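Local coordinates for putative Acetyltransferase (Pyrococcus horikoshii, PDB 3DDD), which binds coenzyme A and probably acts as an acyltransferase of the GNAT family, at residues T121-A126 / V140-T145; Q129-Y134 / M264-G269; N84-I89 / S270-K275. One frame throughout, in Å; residues are numbered along the deposited sequence.

Contact 1: residues T121-A126 / V140-T145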
loop_
_atom_site.group_PDB
_atom_site.type_symbol
_atom_site.label_atom_id
_atom_site.label_comp_id
_atom_site.label_asym_id
_atom_site.label_seq_id
_atom_site.Cartn_x
_atom_site.Cartn_y
_atom_site.Cartn_z
ATOM N N THR A 121 -16.488 2.061 4.351
ATOM C CA THR A 121 -15.791 0.938 3.754
ATOM C C THR A 121 -14.342 0.956 4.180
ATOM O O THR A 121 -13.697 1.988 4.138
ATOM C CB THR A 121 -15.931 0.957 2.249
ATOM O OG1 THR A 121 -17.309 0.735 1.961
ATOM C CG2 THR A 121 -15.063 -0.160 1.584
ATOM N N ILE A 122 -13.851 -0.194 4.631
ATOM C CA ILE A 122 -12.436 -0.352 4.942
ATOM C C ILE A 122 -11.922 -1.521 4.125
ATOM O O ILE A 122 -12.548 -2.568 4.067
ATOM C CB ILE A 122 -12.186 -0.535 6.470
ATOM C CG1 ILE A 122 -12.510 0.769 7.219
ATOM C CG2 ILE A 122 -10.748 -0.919 6.746
ATOM C CD1 ILE A 122 -12.690 0.603 8.708
ATOM N N ARG A 123 -10.776 -1.324 3.489
ATOM C CA ARG A 123 -10.172 -2.357 2.673
ATOM C C ARG A 123 -8.700 -2.564 3.019
ATOM O O ARG A 123 -8.071 -1.758 3.701
ATOM C CB ARG A 123 -10.337 -2.017 1.192
ATOM C CG ARG A 123 -11.780 -1.956 0.775
ATOM C CD ARG A 123 -11.973 -1.240 -0.507
ATOM N NE ARG A 123 -11.731 -2.069 -1.685
ATOM C CZ ARG A 123 -11.349 -1.590 -2.864
ATOM N NH1 ARG A 123 -11.092 -0.284 -3.031
ATOM N NH2 ARG A 123 -11.163 -2.430 -3.871
ATOM N N LEU A 124 -8.171 -3.671 2.532
ATOM C CA LEU A 124 -6.794 -4.056 2.789
ATOM C C LEU A 124 -6.365 -5.163 1.840
ATOM O O LEU A 124 -7.193 -5.811 1.216
ATOM C CB LEU A 124 -6.624 -4.528 4.238
ATOM C CG LEU A 124 -7.521 -5.674 4.721
ATOM C CD1 LEU A 124 -7.002 -7.057 4.262
ATOM C CD2 LEU A 124 -7.647 -5.619 6.206
ATOM N N ASP A 125 -5.059 -5.372 1.778
ATOM C CA ASP A 125 -4.432 -6.460 1.031
ATOM C C ASP A 125 -3.755 -7.422 1.979
ATOM O O ASP A 125 -2.710 -7.111 2.559
ATOM C CB ASP A 125 -3.453 -5.887 0.032
ATOM C CG ASP A 125 -4.164 -5.180 -1.086
ATOM O OD1 ASP A 125 -4.834 -5.890 -1.862
ATOM O OD2 ASP A 125 -4.067 -3.926 -1.186
ATOM N N ALA A 126 -4.397 -8.580 2.128
ATOM C CA ALA A 126 -4.057 -9.619 3.110
ATOM C C ALA A 126 -3.026 -10.647 2.669
ATOM O O ALA A 126 -3.250 -11.374 1.697
ATOM C CB ALA A 126 -5.370 -10.412 3.479
ATOM N N VAL A 140 -14.450 -9.661 3.753
ATOM C CA VAL A 140 -14.788 -10.574 2.661
ATOM C C VAL A 140 -13.776 -10.432 1.516
ATOM O O VAL A 140 -13.257 -9.360 1.288
ATOM C CB VAL A 140 -16.220 -10.291 2.096
ATOM C CG1 VAL A 140 -17.316 -10.507 3.182
ATOM C CG2 VAL A 140 -16.304 -8.891 1.509
ATOM N N ASP A 141 -13.512 -11.516 0.793
ATOM C CA ASP A 141 -12.587 -11.500 -0.340
ATOM C C ASP A 141 -13.084 -10.623 -1.488
ATOM O O ASP A 141 -14.273 -10.640 -1.832
ATOM C CB ASP A 141 -12.359 -12.909 -0.903
ATOM C CG ASP A 141 -11.675 -13.848 0.073
ATOM O OD1 ASP A 141 -11.276 -13.421 1.157
ATOM O OD2 ASP A 141 -11.539 -15.030 -0.268
ATOM N N GLU A 142 -12.166 -9.862 -2.072
ATOM C CA GLU A 142 -12.433 -9.189 -3.330
ATOM C C GLU A 142 -11.745 -9.941 -4.474
ATOM O O GLU A 142 -12.378 -10.744 -5.132
ATOM C CB GLU A 142 -12.014 -7.712 -3.253
ATOM C CG GLU A 142 -12.939 -6.928 -2.319
ATOM C CD GLU A 142 -12.852 -5.430 -2.491
ATOM O OE1 GLU A 142 -11.748 -4.910 -2.754
ATOM O OE2 GLU A 142 -13.899 -4.770 -2.362
ATOM N N TYR A 143 -10.451 -9.726 -4.659
ATOM C CA TYR A 143 -9.667 -10.397 -5.686
ATOM C C TYR A 143 -8.206 -10.314 -5.238
ATOM O O TYR A 143 -7.881 -9.512 -4.371
ATOM C CB TYR A 143 -9.849 -9.716 -7.069
ATOM C CG TYR A 143 -9.767 -8.202 -7.008
ATOM C CD1 TYR A 143 -8.558 -7.581 -6.884
ATOM C CD2 TYR A 143 -10.918 -7.400 -7.021
ATOM C CE1 TYR A 143 -8.455 -6.204 -6.793
ATOM C CE2 TYR A 143 -10.825 -5.999 -6.937
ATOM C CZ TYR A 143 -9.573 -5.414 -6.816
ATOM O OH TYR A 143 -9.392 -4.039 -6.721
ATOM N N ARG A 144 -7.342 -11.125 -5.853
ATOM C CA ARG A 144 -5.907 -11.147 -5.525
ATOM C C ARG A 144 -5.144 -9.991 -6.146
ATOM O O ARG A 144 -5.495 -9.485 -7.216
ATOM C CB ARG A 144 -5.253 -12.468 -5.951
ATOM C CG ARG A 144 -5.531 -13.624 -5.011
ATOM C CD ARG A 144 -5.236 -14.969 -5.653
ATOM N NE ARG A 144 -3.822 -15.343 -5.577
ATOM C CZ ARG A 144 -3.001 -15.553 -6.616
ATOM N NH1 ARG A 144 -3.402 -15.426 -7.879
ATOM N NH2 ARG A 144 -1.748 -15.894 -6.381
ATOM N N THR A 145 -4.092 -9.576 -5.460
ATOM C CA THR A 145 -3.243 -8.502 -5.925
ATOM C C THR A 145 -1.858 -9.128 -5.894
ATOM O O THR A 145 -1.334 -9.419 -4.824
ATOM C CB THR A 145 -3.325 -7.243 -4.988
ATOM O OG1 THR A 145 -3.547 -7.641 -3.628
ATOM C CG2 THR A 145 -4.441 -6.295 -5.403
#

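Contact 2: residues Q129-Y134 / M264-G269. With COA (coenzyme A), chain B.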
loop_
_atom_site.group_PDB
_atom_site.type_symbol
_atom_site.label_atom_id
_atom_site.label_comp_id
_atom_site.label_asym_id
_atom_site.label_seq_id
_atom_site.Cartn_x
_atom_site.Cartn_y
_atom_site.Cartn_z
ATOM N N GLN A 129 -0.493 -14.802 6.593
ATOM C CA GLN A 129 -0.538 -14.710 8.037
ATOM C C GLN A 129 -1.679 -13.815 8.504
ATOM O O GLN A 129 -2.327 -14.107 9.509
ATOM C CB GLN A 129 0.807 -14.242 8.606
ATOM C CG GLN A 129 1.911 -15.288 8.511
ATOM C CD GLN A 129 3.257 -14.826 9.049
ATOM O OE1 GLN A 129 3.360 -13.845 9.781
ATOM N NE2 GLN A 129 4.302 -15.553 8.694
ATOM N N GLY A 130 -1.942 -12.732 7.781
ATOM C CA GLY A 130 -2.987 -11.789 8.183
ATOM C C GLY A 130 -4.406 -12.273 7.935
ATOM O O GLY A 130 -5.318 -11.984 8.709
ATOM N N TYR A 131 -4.588 -13.020 6.851
ATOM C CA TYR A 131 -5.906 -13.381 6.339
ATOM C C TYR A 131 -6.867 -13.815 7.438
ATOM O O TYR A 131 -8.010 -13.337 7.496
ATOM C CB TYR A 131 -5.764 -14.470 5.256
ATOM C CG TYR A 131 -7.066 -14.812 4.562
ATOM C CD1 TYR A 131 -7.486 -14.080 3.471
ATOM C CD2 TYR A 131 -7.861 -15.859 5.001
ATOM C CE1 TYR A 131 -8.659 -14.354 2.847
ATOM C CE2 TYR A 131 -9.085 -16.146 4.379
ATOM C CZ TYR A 131 -9.468 -15.381 3.301
ATOM O OH TYR A 131 -10.639 -15.623 2.626
ATOM N N GLY A 132 -6.416 -14.720 8.308
ATOM C CA GLY A 132 -7.273 -15.257 9.354
ATOM C C GLY A 132 -7.692 -14.240 10.402
ATOM O O GLY A 132 -8.734 -14.374 11.002
ATOM N N LEU A 133 -6.835 -13.269 10.676
ATOM C CA LEU A 133 -7.150 -12.145 11.564
ATOM C C LEU A 133 -8.314 -11.351 10.961
ATOM O O LEU A 133 -9.347 -11.158 11.586
ATOM C CB LEU A 133 -5.900 -11.268 11.737
ATOM C CG LEU A 133 -5.708 -10.307 12.925
ATOM C CD1 LEU A 133 -4.205 -9.891 13.088
ATOM C CD2 LEU A 133 -6.555 -9.083 12.756
ATOM N N TYR A 134 -8.173 -10.931 9.713
ATOM C CA TYR A 134 -9.158 -10.018 9.100
ATOM C C TYR A 134 -10.532 -10.700 8.902
ATOM O O TYR A 134 -11.592 -10.061 8.970
ATOM C CB TYR A 134 -8.611 -9.472 7.784
ATOM C CG TYR A 134 -7.174 -8.944 7.905
ATOM C CD1 TYR A 134 -6.802 -8.092 8.925
ATOM C CD2 TYR A 134 -6.202 -9.321 6.993
ATOM C CE1 TYR A 134 -5.460 -7.612 9.018
ATOM C CE2 TYR A 134 -4.905 -8.840 7.057
ATOM C CZ TYR A 134 -4.535 -8.012 8.086
ATOM O OH TYR A 134 -3.237 -7.596 8.140
HETATM N N MSE A 264 -4.680 -11.179 -0.872
HETATM C CA MSE A 264 -6.063 -11.157 -1.185
HETATM C C MSE A 264 -6.522 -9.789 -0.712
HETATM O O MSE A 264 -6.308 -9.412 0.436
HETATM C CB MSE A 264 -6.773 -12.316 -0.489
HETATM C CG MSE A 264 -8.278 -12.307 -0.629
HETATM SE SE MSE A 264 -8.895 -12.537 -2.438
HETATM C CE MSE A 264 -8.667 -14.490 -2.604
ATOM N N ARG A 265 -7.099 -9.029 -1.627
ATOM C CA ARG A 265 -7.701 -7.780 -1.276
ATOM C C ARG A 265 -9.002 -8.156 -0.597
ATOM O O ARG A 265 -9.629 -9.116 -0.973
ATOM C CB ARG A 265 -7.911 -6.916 -2.513
ATOM C CG ARG A 265 -8.536 -5.568 -2.293
ATOM C CD ARG A 265 -8.213 -4.653 -3.498
ATOM N NE ARG A 265 -6.828 -4.181 -3.406
ATOM C CZ ARG A 265 -6.329 -3.113 -4.015
ATOM N NH1 ARG A 265 -7.088 -2.373 -4.818
ATOM N NH2 ARG A 265 -5.058 -2.765 -3.784
HETATM N N MSE A 266 -9.355 -7.424 0.453
HETATM C CA MSE A 266 -10.543 -7.725 1.257
HETATM C C MSE A 266 -11.256 -6.439 1.647
HETATM O O MSE A 266 -10.660 -5.365 1.629
HETATM C CB MSE A 266 -10.134 -8.473 2.523
HETATM C CG MSE A 266 -9.373 -9.761 2.291
HETATM SE SE MSE A 266 -8.950 -10.664 3.927
HETATM C CE MSE A 266 -10.564 -11.711 4.116
ATOM N N ARG A 267 -12.522 -6.566 2.020
ATOM C CA ARG A 267 -13.395 -5.419 2.273
ATOM C C ARG A 267 -14.332 -5.637 3.451
ATOM O O ARG A 267 -14.964 -6.693 3.599
ATOM C CB ARG A 267 -14.213 -5.084 1.012
ATOM C CG ARG A 267 -15.155 -3.904 1.173
ATOM C CD ARG A 267 -15.987 -3.688 -0.061
ATOM N NE ARG A 267 -17.119 -4.616 -0.097
ATOM C CZ ARG A 267 -17.168 -5.730 -0.810
ATOM N NH1 ARG A 267 -16.190 -6.071 -1.623
ATOM N NH2 ARG A 267 -18.244 -6.488 -0.750
ATOM N N LEU A 268 -14.441 -4.597 4.272
ATOM C CA LEU A 268 -15.479 -4.518 5.277
ATOM C C LEU A 268 -16.342 -3.293 4.971
ATOM O O LEU A 268 -15.888 -2.148 5.040
ATOM C CB LEU A 268 -14.909 -4.467 6.689
ATOM C CG LEU A 268 -15.955 -4.379 7.809
ATOM C CD1 LEU A 268 -16.936 -5.583 7.827
ATOM C CD2 LEU A 268 -15.273 -4.212 9.145
ATOM N N GLY A 269 -17.600 -3.552 4.632
ATOM C CA GLY A 269 -18.514 -2.513 4.232
ATOM C C GLY A 269 -18.920 -2.652 2.773
ATOM O O GLY A 269 -18.708 -3.698 2.150
HETATM N N1A COA B . -0.145 -18.287 10.104
HETATM C C2A COA B . -1.497 -18.297 9.863
HETATM N N3A COA B . -2.317 -17.431 10.555
HETATM C C4A COA B . -1.756 -16.586 11.469
HETATM C C5A COA B . -0.401 -16.548 11.711
HETATM C C6A COA B . 0.405 -17.420 11.020
HETATM N N6A COA B . 1.616 -17.595 11.500
HETATM N N7A COA B . -0.120 -15.619 12.654
HETATM C C8A COA B . -1.294 -15.045 12.990
HETATM N N9A COA B . -2.301 -15.636 12.258
HETATM C C1B COA B . -3.718 -15.242 12.171
HETATM C C2B COA B . -4.605 -16.304 12.810
HETATM O O2B COA B . -5.880 -16.357 12.241
HETATM C C3B COA B . -4.725 -15.780 14.215
HETATM O O3B COA B . -5.833 -16.326 14.845
HETATM P P3B COA B . -5.747 -17.716 15.648
HETATM O O7A COA B . -7.014 -17.866 16.483
HETATM O O8A COA B . -4.565 -17.635 16.570
HETATM O O9A COA B . -5.811 -18.822 14.649
HETATM C C4B COA B . -4.869 -14.308 13.918
HETATM O O4B COA B . -3.886 -14.078 12.936
HETATM C C5B COA B . -4.690 -13.387 15.106
HETATM O O5B COA B . -3.535 -13.742 15.787
HETATM P P1A COA B . -2.731 -12.602 16.557
HETATM O O1A COA B . -1.971 -13.236 17.692
HETATM O O2A COA B . -3.615 -11.491 17.055
HETATM O O3A COA B . -1.789 -12.077 15.371
HETATM P P2A COA B . -0.294 -11.546 15.615
HETATM O O4A COA B . -0.045 -10.780 16.865
HETATM O O5A COA B . 0.673 -12.708 15.467
HETATM O O6A COA B . -0.063 -10.622 14.302
HETATM C CBP COA B . 0.335 -10.527 11.830
HETATM C CCP COA B . -0.437 -11.122 13.031
HETATM C CDP COA B . 0.494 -9.026 12.075
HETATM C CEP COA B . -0.548 -10.749 10.592
HETATM C CAP COA B . 1.634 -11.254 11.424
HETATM O OAP COA B . 1.984 -12.288 12.287
HETATM C C9P COA B . 2.852 -10.415 11.108
HETATM O O9P COA B . 3.317 -9.370 11.857
HETATM N N8P COA B . 3.548 -10.697 10.029
HETATM C C7P COA B . 3.944 -9.598 9.193
HETATM C C6P COA B . 3.937 -9.948 7.732
HETATM C C5P COA B . 2.709 -10.690 7.332
HETATM O O5P COA B . 2.914 -11.793 6.763
HETATM N N4P COA B . 1.490 -10.147 7.620
HETATM C C3P COA B . 1.064 -8.727 7.572
HETATM C C2P COA B . 0.418 -8.200 6.256
HETATM S S1P COA B . -1.324 -8.634 5.867
#

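Contact 3: residues N84-I89 / S270-K275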
loop_
_atom_site.group_PDB
_atom_site.type_symbol
_atom_site.label_atom_id
_atom_site.label_comp_id
_atom_site.label_asym_id
_atom_site.label_seq_id
_atom_site.Cartn_x
_atom_site.Cartn_y
_atom_site.Cartn_z
ATOM N N ASN A 84 -11.749 9.512 0.759
ATOM C CA ASN A 84 -13.050 10.174 0.946
ATOM C C ASN A 84 -14.131 9.194 1.333
ATOM O O ASN A 84 -14.992 9.508 2.136
ATOM C CB ASN A 84 -13.481 10.934 -0.320
ATOM C CG ASN A 84 -12.490 12.019 -0.732
ATOM O OD1 ASN A 84 -11.634 12.415 0.045
ATOM N ND2 ASN A 84 -12.612 12.503 -1.961
ATOM N N LYS A 85 -14.070 8.003 0.761
ATOM C CA LYS A 85 -15.142 7.023 0.872
ATOM C C LYS A 85 -14.689 5.757 1.559
ATOM O O LYS A 85 -15.507 4.946 1.973
ATOM C CB LYS A 85 -15.592 6.632 -0.522
ATOM C CG LYS A 85 -16.205 7.772 -1.364
ATOM C CD LYS A 85 -16.820 7.210 -2.660
ATOM C CE LYS A 85 -17.017 8.307 -3.713
ATOM N NZ LYS A 85 -15.685 8.737 -4.257
ATOM N N GLN A 86 -13.375 5.556 1.605
ATOM C CA GLN A 86 -12.790 4.333 2.136
ATOM C C GLN A 86 -11.508 4.646 2.903
ATOM O O GLN A 86 -10.922 5.738 2.773
ATOM C CB GLN A 86 -12.499 3.363 0.986
ATOM C CG GLN A 86 -11.449 3.881 -0.012
ATOM C CD GLN A 86 -11.249 2.978 -1.200
ATOM O OE1 GLN A 86 -11.635 1.817 -1.180
ATOM N NE2 GLN A 86 -10.612 3.503 -2.240
ATOM N N ALA A 87 -11.094 3.690 3.720
ATOM C CA ALA A 87 -9.752 3.701 4.334
ATOM C C ALA A 87 -9.084 2.396 3.985
ATOM O O ALA A 87 -9.760 1.387 3.766
ATOM C CB ALA A 87 -9.822 3.868 5.841
ATOM N N TRP A 88 -7.755 2.437 3.914
ATOM C CA TRP A 88 -6.926 1.244 3.756
ATOM C C TRP A 88 -6.208 0.944 5.059
ATOM O O TRP A 88 -5.650 1.833 5.685
ATOM C CB TRP A 88 -5.869 1.441 2.642
ATOM C CG TRP A 88 -5.761 0.272 1.767
ATOM C CD1 TRP A 88 -4.872 -0.768 1.876
ATOM C CD2 TRP A 88 -6.619 -0.053 0.686
ATOM N NE1 TRP A 88 -5.110 -1.685 0.905
ATOM C CE2 TRP A 88 -6.167 -1.269 0.148
ATOM C CE3 TRP A 88 -7.680 0.602 0.065
ATOM C CZ2 TRP A 88 -6.790 -1.878 -0.908
ATOM C CZ3 TRP A 88 -8.275 0.005 -1.013
ATOM C CH2 TRP A 88 -7.815 -1.205 -1.501
ATOM N N ILE A 89 -6.216 -0.311 5.476
ATOM C CA ILE A 89 -5.347 -0.709 6.578
ATOM C C ILE A 89 -4.132 -1.439 5.992
ATOM O O ILE A 89 -4.256 -2.360 5.140
ATOM C CB ILE A 89 -6.090 -1.513 7.661
ATOM C CG1 ILE A 89 -6.989 -0.566 8.460
ATOM C CG2 ILE A 89 -5.116 -2.184 8.634
ATOM C CD1 ILE A 89 -8.143 -1.249 9.192
ATOM N N SER A 270 -19.480 -1.572 2.236
ATOM C CA SER A 270 -20.051 -1.564 0.888
ATOM C C SER A 270 -18.978 -1.393 -0.181
ATOM O O SER A 270 -17.999 -0.670 0.009
ATOM C CB SER A 270 -21.143 -0.472 0.757
ATOM O OG SER A 270 -20.770 0.702 1.478
ATOM N N LYS A 271 -19.166 -2.115 -1.285
ATOM C CA LYS A 271 -18.315 -2.024 -2.464
ATOM C C LYS A 271 -18.160 -0.588 -2.934
ATOM O O LYS A 271 -19.120 0.194 -2.950
ATOM C CB LYS A 271 -18.892 -2.836 -3.626
ATOM C CG LYS A 271 -18.836 -4.337 -3.454
ATOM C CD LYS A 271 -19.158 -5.078 -4.756
ATOM C CE LYS A 271 -19.454 -6.560 -4.481
ATOM N NZ LYS A 271 -18.888 -7.463 -5.545
ATOM N N ILE A 272 -16.933 -0.277 -3.308
ATOM C CA ILE A 272 -16.558 0.987 -3.896
ATOM C C ILE A 272 -16.556 0.799 -5.408
ATOM O O ILE A 272 -15.976 -0.150 -5.905
ATOM C CB ILE A 272 -15.117 1.404 -3.426
ATOM C CG1 ILE A 272 -15.112 1.757 -1.921
ATOM C CG2 ILE A 272 -14.567 2.547 -4.289
ATOM C CD1 ILE A 272 -16.269 2.673 -1.469
ATOM N N GLU A 273 -17.213 1.701 -6.128
ATOM C CA GLU A 273 -17.167 1.719 -7.587
ATOM C C GLU A 273 -15.718 2.016 -8.032
ATOM O O GLU A 273 -15.221 3.089 -7.787
ATOM C CB GLU A 273 -18.156 2.778 -8.119
ATOM C CG GLU A 273 -18.428 2.732 -9.646
ATOM C CD GLU A 273 -19.322 3.894 -10.169
ATOM O OE1 GLU A 273 -19.953 4.618 -9.349
ATOM O OE2 GLU A 273 -19.397 4.069 -11.416
ATOM N N GLU A 274 -15.046 1.041 -8.632
ATOM C CA GLU A 274 -13.696 1.222 -9.159
ATOM C C GLU A 274 -13.647 0.749 -10.608
ATOM O O GLU A 274 -14.489 -0.018 -11.026
ATOM C CB GLU A 274 -12.664 0.468 -8.300
ATOM C CG GLU A 274 -12.854 -1.038 -8.233
ATOM C CD GLU A 274 -11.872 -1.726 -7.295
ATOM O OE1 GLU A 274 -11.008 -1.045 -6.688
ATOM O OE2 GLU A 274 -11.960 -2.965 -7.173
ATOM N N LYS A 275 -12.676 1.215 -11.382
ATOM C CA LYS A 275 -12.592 0.804 -12.785
ATOM C C LYS A 275 -11.305 0.005 -12.993
ATOM O O LYS A 275 -10.278 0.504 -13.443
ATOM C CB LYS A 275 -12.709 2.008 -13.721
ATOM C CG LYS A 275 -12.918 1.601 -15.182
ATOM C CD LYS A 275 -13.313 2.773 -16.097
ATOM C CE LYS A 275 -13.387 2.360 -17.581
ATOM N NZ LYS A 275 -13.546 0.874 -17.787
#

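Contact 1: residues T121-A126 / V140-T145
Arg123 and Glu142 both hold CG beside the backbone N, and the arginine chain then bends at chi3 (82°), which lays the edge of its guanidinium against the carboxylate. The two strands, 121-126 and 140-145, belong to the GNAT fold but are not neighbours in its sheet: they splay by 48°, and strand 258-267, from late in the chain, pairs antiparallel with both, so the contact is made by side chains reaching past it. Arg123 grips side-on, with both nitrogens on one oxygen: NE lies 3.0 Å and NH2 2.8 Å from Glu142 OE1. That oxygen sits in the guanidinium plane and is met on its syn side, although the two planes are 65° apart. Glu142 OE2 turns to Arg267, forming a second salt bridge, while Arg123 NH2 also pairs with Glu274, whose other oxygen takes the hydroxyl of Tyr143. The buried guanidinium of Arg123 is thus matched by Glu142 and Glu274, which probably favours the ionised form of these two acids. Further along, Asp125, whose backbone rather than side chain borders coenzyme A, pairs through OD2 with Arg265. The hydroxyl of Thr145 donates from above the carboxylate plane, with OG1 2.8 Å from Asp125 OD1.

Contact 2: residues Q129-Y134 / M264-G269
Tyr131 packs against two selenomethionines, in a Met-aromatic contact with Met266 and an apolar one with Met264, and so joins helix 131-136 of the coenzyme-binding GNAT fold to strand 258-267. The selenium of Met266 stands 4.5 Å from the centroid of the Tyr131 ring, neither squarely over the face nor in the plane, and its methyl CE comes within 3.5 Å of Tyr131 CE1. CG of Tyr131 is anti to the backbone N (chi1 -174°), which swings the ring across the end of Met266 at about a right angle. Two further apolar contacts flank this one: Met264 CG meets the ring edge at CE1 of Tyr131, 4.1 Å away, and Tyr134 CB rests 4.1 Å from Met266 SE. The hydroxyl of Tyr131 finds its polar partner in Asp141.

The polar contacts with coenzyme A come from the turn before the helix, at Gln129, and from Tyr134. Gln129 runs between the adenine and the pantetheine arm, and its OE1 accepts from the amide N8P of the coenzyme at 3.2 Å and, weakly, from its hydroxyl OAP. A leucine in place of Gln129 would probably leave N8P without this acceptor and the pantetheine arm freer to shift. In the plane of the Tyr134 ring, at its edge, lies the coenzyme thiol, with S1P 3.1 Å from Tyr134 OH.

Contact 3: residues N84-I89 / S270-K275
The loop joining strand 258-267 to strand 279-281 runs past the chain that leads into strand 86-94 of the coenzyme-binding sheet, and Ile272 is its point of contact, resting on Lys85 and Gln86. This is a small seam away from the coenzyme site, partly buried, with 134 Å² covered on the two sides together.

The CB of Ile272 is directed toward 84-89, and the CG1 branch makes the touch. Its terminal methyl CD1 lies 4.1 Å from Lys85 CB and 4.2 Å from Lys85 O, so it meets the root of the lysine rather than its charged end, which reaches away to a weak bond with the carbonyl of Gly180. Deeper in, Ile272 CG1 comes to 3.6 Å from Gln86 OE1, the two side chains crossing at a slant. Gln86 sets CG between its backbone N and carbonyl carbon (chi1 64°) and is extended beyond that, which carries the amide out beneath the CG1 branch of Ile272, which lies above its plane near OE1.

The loop is tied to strand 121-126 by Ser270 O, which takes the hydroxyl of Thr121, a residue Ile272 also touches. Asp181 meets the backbone nitrogens of Asn84 and Lys85, tying this end of the segment to the chain just after helix 169-179.

Van der Waals contact alone therefore joins the two segments directly: the isoleucine covers one side of an amide whose OE1 is already bonded to Arg123 NH1, so this junction adds no polar bond of its own and the hydrogen bonds near it run to other parts of the fold.

Contact 1 is the buried one, built on matched charges; contacts 2 and 3 are partly buried. Contact 2 is apolar and Met-aromatic across its segments, and contact 3 sets an aliphatic side chain against a lysine root and an amide. All three depend on strand 258-267 and its continuation. That strand lies between the two strands of contact 1, supplies the methionines of contact 2, and leads directly into the loop of contact 3. Strand 121-126 also neighbours strand 86-94, so contacts 1 and 3 share a border, marked by Arg123. Contact 2 makes the broader approach to the coenzyme, which contact 1 also borders; the Tyr131 hydroxyl and backbone pairing of Ala126 with Met264 link the two.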